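Local coordinates for GCN5-related N-acetyltransferase (Kribbella flavida, PDB 4H89) that probably transfers an acyl group, most likely acetyl from acetyl-CoA, to an amine acceptor, at the interface of chains A and B. Coordinates in Å, arbitrary orientation; residue numbers count along the deposited sequence, not the author numbering. Chains: chain A/B, GCN5-related N-acetyltransferase.

Contact 1: the interface of chains A and B. Residues chain A 89, 126, 147, 149, 168, 170; chain B 151-153, 155.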
loop_
_atom_site.group_PDB
_atom_site.type_symbol
_atom_site.label_atom_id
_atom_site.label_comp_id
_atom_site.label_asym_id
_atom_site.label_seq_id
_atom_site.Cartn_x
_atom_site.Cartn_y
_atom_site.Cartn_z
ATOM N N VAL A 89 -5.151 6.623 -10.270
ATOM C CA VAL A 89 -4.928 7.356 -9.044
ATOM C C VAL A 89 -3.402 7.384 -8.816
ATOM O O VAL A 89 -2.785 6.327 -8.740
ATOM C CB VAL A 89 -5.616 6.684 -7.848
ATOM C CG1 VAL A 89 -5.390 7.488 -6.585
ATOM C CG2 VAL A 89 -7.103 6.507 -8.083
ATOM N N GLN A 126 -3.735 9.950 -4.072
ATOM C CA GLN A 126 -3.995 9.349 -2.773
ATOM C C GLN A 126 -2.677 9.222 -2.020
ATOM O O GLN A 126 -1.677 8.777 -2.595
ATOM C CB GLN A 126 -4.604 7.958 -2.991
ATOM C CG GLN A 126 -4.888 7.157 -1.753
ATOM C CD GLN A 126 -5.623 5.897 -2.043
ATOM O OE1 GLN A 126 -6.393 5.796 -3.034
ATOM N NE2 GLN A 126 -5.448 4.923 -1.177
ATOM N N ARG A 147 -7.907 15.871 1.411
ATOM C CA ARG A 147 -8.709 15.659 2.600
ATOM C C ARG A 147 -8.469 14.298 3.184
ATOM O O ARG A 147 -8.073 13.345 2.486
ATOM C CB ARG A 147 -10.206 15.818 2.331
ATOM C CG ARG A 147 -10.849 14.710 1.512
ATOM C CD ARG A 147 -12.395 14.763 1.510
ATOM N NE ARG A 147 -12.991 13.840 0.526
ATOM C CZ ARG A 147 -13.760 12.795 0.820
ATOM N NH1 ARG A 147 -14.239 12.013 -0.162
ATOM N NH2 ARG A 147 -14.066 12.532 2.085
ATOM N N ILE A 149 -9.759 10.933 4.178
ATOM C CA ILE A 149 -10.819 9.961 3.817
ATOM C C ILE A 149 -11.219 9.158 5.051
ATOM O O ILE A 149 -12.346 8.752 5.221
ATOM C CB ILE A 149 -10.237 8.973 2.682
ATOM C CG1 ILE A 149 -10.010 9.720 1.388
ATOM C CG2 ILE A 149 -11.031 7.700 2.499
ATOM C CD1 ILE A 149 -11.276 10.350 0.876
ATOM N N VAL A 168 -5.607 8.196 5.647
ATOM C CA VAL A 168 -5.599 8.048 4.203
ATOM C C VAL A 168 -6.103 9.378 3.667
ATOM O O VAL A 168 -7.135 9.845 4.117
ATOM C CB VAL A 168 -6.555 6.912 3.778
ATOM C CG1 VAL A 168 -6.588 6.803 2.245
ATOM C CG2 VAL A 168 -6.088 5.610 4.438
ATOM N N HIS A 170 -6.722 12.117 0.200
ATOM C CA HIS A 170 -7.109 12.056 -1.201
ATOM C C HIS A 170 -7.422 13.428 -1.734
ATOM O O HIS A 170 -7.919 14.297 -1.018
ATOM C CB HIS A 170 -8.343 11.179 -1.304
ATOM C CG HIS A 170 -8.966 11.115 -2.667
ATOM N ND1 HIS A 170 -9.990 11.951 -3.029
ATOM C CD2 HIS A 170 -8.738 10.312 -3.742
ATOM C CE1 HIS A 170 -10.378 11.665 -4.251
ATOM N NE2 HIS A 170 -9.654 10.661 -4.691
ATOM N N THR B 151 -13.619 5.302 2.464
ATOM C CA THR B 151 -13.658 4.833 1.088
ATOM C C THR B 151 -13.063 5.891 0.181
ATOM O O THR B 151 -13.460 7.062 0.228
ATOM C CB THR B 151 -15.107 4.546 0.668
ATOM O OG1 THR B 151 -15.713 3.659 1.618
ATOM C CG2 THR B 151 -15.127 3.927 -0.747
ATOM N N VAL B 152 -12.065 5.496 -0.593
ATOM C CA VAL B 152 -11.479 6.379 -1.578
ATOM C C VAL B 152 -12.375 6.324 -2.823
ATOM O O VAL B 152 -12.526 5.255 -3.419
ATOM C CB VAL B 152 -10.033 5.990 -1.929
ATOM C CG1 VAL B 152 -9.458 6.995 -2.910
ATOM C CG2 VAL B 152 -9.138 5.860 -0.672
ATOM N N PRO B 153 -12.974 7.456 -3.190
ATOM C CA PRO B 153 -13.960 7.389 -4.269
ATOM C C PRO B 153 -13.302 7.143 -5.619
ATOM O O PRO B 153 -12.204 7.633 -5.880
ATOM C CB PRO B 153 -14.596 8.768 -4.244
ATOM C CG PRO B 153 -13.532 9.652 -3.698
ATOM C CD PRO B 153 -12.808 8.818 -2.681
ATOM N N ALA B 155 -11.740 4.996 -7.183
ATOM C CA ALA B 155 -10.339 4.575 -7.183
ATOM C C ALA B 155 -10.062 3.284 -7.953
ATOM O O ALA B 155 -8.927 2.838 -8.056
ATOM C CB ALA B 155 -9.804 4.465 -5.768
HETATM O O HOH W 1 -14.538 7.881 3.518
HETATM O O HOH W 2 -10.778 9.509 -7.039
HETATM O O HOH W 3 -15.240 8.972 0.434
#

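Contact 2: the interface of chains A and B. Residues chain A 82-83, 85-86, 88-89; chain B 37, 128-129, 155, 166.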
loop_
_atom_site.group_PDB
_atom_site.type_symbol
_atom_site.label_atom_id
_atom_site.label_comp_id
_atom_site.label_asym_id
_atom_site.label_seq_id
_atom_site.Cartn_x
_atom_site.Cartn_y
_atom_site.Cartn_z
ATOM N N ARG A 82 -1.702 2.234 -7.593
ATOM C CA ARG A 82 -1.982 0.833 -7.797
ATOM C C ARG A 82 -1.895 0.588 -9.302
ATOM O O ARG A 82 -2.070 1.480 -10.083
ATOM C CB ARG A 82 -3.422 0.468 -7.311
ATOM C CG ARG A 82 -3.535 0.603 -5.805
ATOM C CD ARG A 82 -4.901 0.324 -5.189
ATOM N NE ARG A 82 -4.645 -0.089 -3.789
ATOM C CZ ARG A 82 -4.750 0.686 -2.715
ATOM N NH1 ARG A 82 -4.374 0.193 -1.538
ATOM N NH2 ARG A 82 -5.293 1.914 -2.775
ATOM N N PRO A 83 -1.608 -0.646 -9.681
ATOM C CA PRO A 83 -1.498 -0.957 -11.103
ATOM C C PRO A 83 -2.845 -1.246 -11.719
ATOM O O PRO A 83 -3.875 -1.292 -11.055
ATOM C CB PRO A 83 -0.629 -2.218 -11.102
ATOM C CG PRO A 83 -0.987 -2.885 -9.824
ATOM C CD PRO A 83 -1.206 -1.758 -8.828
ATOM N N PRO A 85 -6.314 -1.619 -12.988
ATOM C CA PRO A 85 -7.538 -0.845 -12.857
ATOM C C PRO A 85 -7.525 0.183 -11.743
ATOM O O PRO A 85 -8.494 0.900 -11.584
ATOM C CB PRO A 85 -8.596 -1.921 -12.613
ATOM C CG PRO A 85 -7.859 -3.008 -11.919
ATOM C CD PRO A 85 -6.505 -3.009 -12.571
ATOM N N GLY A 86 -6.410 0.295 -11.024
ATOM C CA GLY A 86 -6.255 1.410 -10.089
ATOM C C GLY A 86 -5.262 2.482 -10.496
ATOM O O GLY A 86 -5.008 3.410 -9.713
ATOM N N HIS A 88 -5.201 5.002 -12.432
ATOM C CA HIS A 88 -5.627 6.366 -12.644
ATOM C C HIS A 88 -5.552 7.242 -11.385
ATOM O O HIS A 88 -5.815 8.439 -11.451
ATOM C CB HIS A 88 -7.067 6.388 -13.187
ATOM C CG HIS A 88 -8.031 5.721 -12.292
ATOM N ND1 HIS A 88 -8.087 4.352 -12.163
ATOM C CD2 HIS A 88 -8.896 6.232 -11.399
ATOM C CE1 HIS A 88 -8.983 4.039 -11.248
ATOM N NE2 HIS A 88 -9.488 5.174 -10.770
ATOM N N VAL A 89 -5.151 6.623 -10.270
ATOM C CA VAL A 89 -4.928 7.356 -9.044
ATOM C C VAL A 89 -3.402 7.384 -8.816
ATOM O O VAL A 89 -2.785 6.327 -8.740
ATOM C CB VAL A 89 -5.616 6.684 -7.848
ATOM C CG1 VAL A 89 -5.390 7.488 -6.585
ATOM C CG2 VAL A 89 -7.103 6.507 -8.083
ATOM N N ALA B 37 -6.446 -4.947 -7.816
ATOM C CA ALA B 37 -5.623 -4.306 -8.841
ATOM C C ALA B 37 -4.212 -4.912 -8.869
ATOM O O ALA B 37 -3.419 -4.688 -7.963
ATOM C CB ALA B 37 -5.545 -2.803 -8.585
ATOM N N ASN B 128 -6.158 -2.732 2.720
ATOM C CA ASN B 128 -5.945 -1.418 2.174
ATOM C C ASN B 128 -6.923 -1.009 1.100
ATOM O O ASN B 128 -7.134 0.183 0.888
ATOM C CB ASN B 128 -4.526 -1.345 1.629
ATOM C CG ASN B 128 -3.549 -1.702 2.683
ATOM O OD1 ASN B 128 -3.511 -1.014 3.720
ATOM N ND2 ASN B 128 -2.882 -2.884 2.532
ATOM N N ALA B 129 -7.478 -1.997 0.395
ATOM C CA ALA B 129 -8.278 -1.725 -0.776
ATOM C C ALA B 129 -9.241 -2.852 -1.039
ATOM O O ALA B 129 -8.875 -3.931 -1.503
ATOM C CB ALA B 129 -7.384 -1.540 -1.976
ATOM N N ALA B 155 -11.740 4.996 -7.183
ATOM C CA ALA B 155 -10.339 4.575 -7.183
ATOM C C ALA B 155 -10.062 3.284 -7.953
ATOM O O ALA B 155 -8.927 2.838 -8.056
ATOM C CB ALA B 155 -9.804 4.465 -5.768
ATOM N N LEU B 166 -12.703 2.289 -3.346
ATOM C CA LEU B 166 -11.911 1.313 -2.635
ATOM C C LEU B 166 -12.014 1.580 -1.120
ATOM O O LEU B 166 -11.568 2.627 -0.662
ATOM C CB LEU B 166 -10.448 1.372 -3.091
ATOM C CG LEU B 166 -10.126 0.857 -4.501
ATOM C CD1 LEU B 166 -8.643 1.071 -4.772
ATOM C CD2 LEU B 166 -10.517 -0.626 -4.657
HETATM O O HOH W 4 -6.292 3.160 -7.252
#

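Contact 1: the interface of chains A and B
At the C-terminal end of strand 147-152 in chain B, B:Val152 and B:Pro153 press into a patch of chain A built from strands 124-127, 147-152 and 164-172 of the GNAT sheet. B:Val152 buries 75 Å² here, more than any other residue of the patch. Its CG1, anti to the backbone N (chi1 -177°), points at the imidazole of A:His170 and lies 3.5 Å from CD2. The other methyl, CG2, rests against the carboxamide of A:Gln126, 3.8 Å from CD, and also touches CG1 of A:Val168, the two valine side chains crossing at about a right angle. A:Gln126 reaches this point through an extended chain. The ring of B:Pro153 meets A:His170 tip to tip, its CD over the centre of one imidazole face and its CG 3.8 Å from CE1. Beside it, the CG2 methyl of A:Ile149 packs on the backbone of B:Thr151, while CD1 of the same isoleucine sits over the centre of the A:Arg147 guanidinium. CG2 of A:Val89 lies 3.9 Å from CA of B:Ala155.

No polar atom bonds directly across; waters do the bridging. One joins the O of A:Ile149 to the N of B:Thr151, and another connects A:Arg147 NH1, by a long bond, with B:Thr151 O. A third lies in the imidazole plane at the edge of A:His170, 2.8 Å from NE2, and is 2.6 Å from the carbonyl O of B:Pro153.

Contact 2: the interface of chains A and B
A:Arg82 lays its side chain across chain B and buries 87 Å², the largest share in this patch. With CG anti to the carbonyl carbon (chi1 -67°) and the chain extended from CG to NE, its guanidinium is carried out over B:Ala129. The CB methyl of that alanine stands 3.3 Å above the guanidinium plane, offset toward the rim, and lies 3.5 Å from CZ. Farther out, NH1 comes to 3.5 Å from CB of B:Asn128. The two side chains cross at about a right angle, although their guanidinium and amide planes are turned by 21° only. Nearer the backbone, the arginine slides past B:Leu166 in the opposite direction, with CD 3.8 Å from CD1. The arginine thus makes its contacts here by packing, with no N or O of these chain B residues within bonding reach. An alanine here would probably leave the B:Ala129 methyl and CD1 of B:Leu166 without their cover, opening a gap between the chains.

B:Ala37 is the second main contributor, burying 49 Å². Its CB methyl lies alongside the carbonyl O of A:Pro83, 3.3 Å away, and the ring of A:Pro85 packs beside it through CG and CD. The ring of A:Pro83 comes up alongside the carbonyl O of B:Ala37 through CG and CD.

B:Ala155 is next in buried surface; the A:His88 imidazole lies beside its carbonyl group, CE1 3.4 Å from O and NE2 near the carbonyl carbon. The A:Pro85 O lies at the edge of that ring, in its plane. A water also links the carbonyl O atoms of B:Ala155 and A:Gly86, 2.8 Å from each. The chain A half of the site is the turn after strand 72-80, including the 3-10 helix 84-86 and leading into strand 89-96; it lies against the loops holding B:Ala37 and B:Asn128, strands 129-131 and 164-172, and B:Ala155.

The centres of contact 1 and contact 2 lie about 10 Å apart, measured between their C-alpha atoms, and both include A:Val89 and B:Ala155, so they read as neighbouring parts of one continuous surface. Strand 164-172 serves both, from chain A in contact 1 and from chain B in contact 2. Because the interface is two-fold symmetric, each contact recurs with the chains exchanged. The mix of apolar packing and water bridges, without direct polar bonds in either patch, is compatible with a dimer, but the structure alone does not show that this pairing is the biological one.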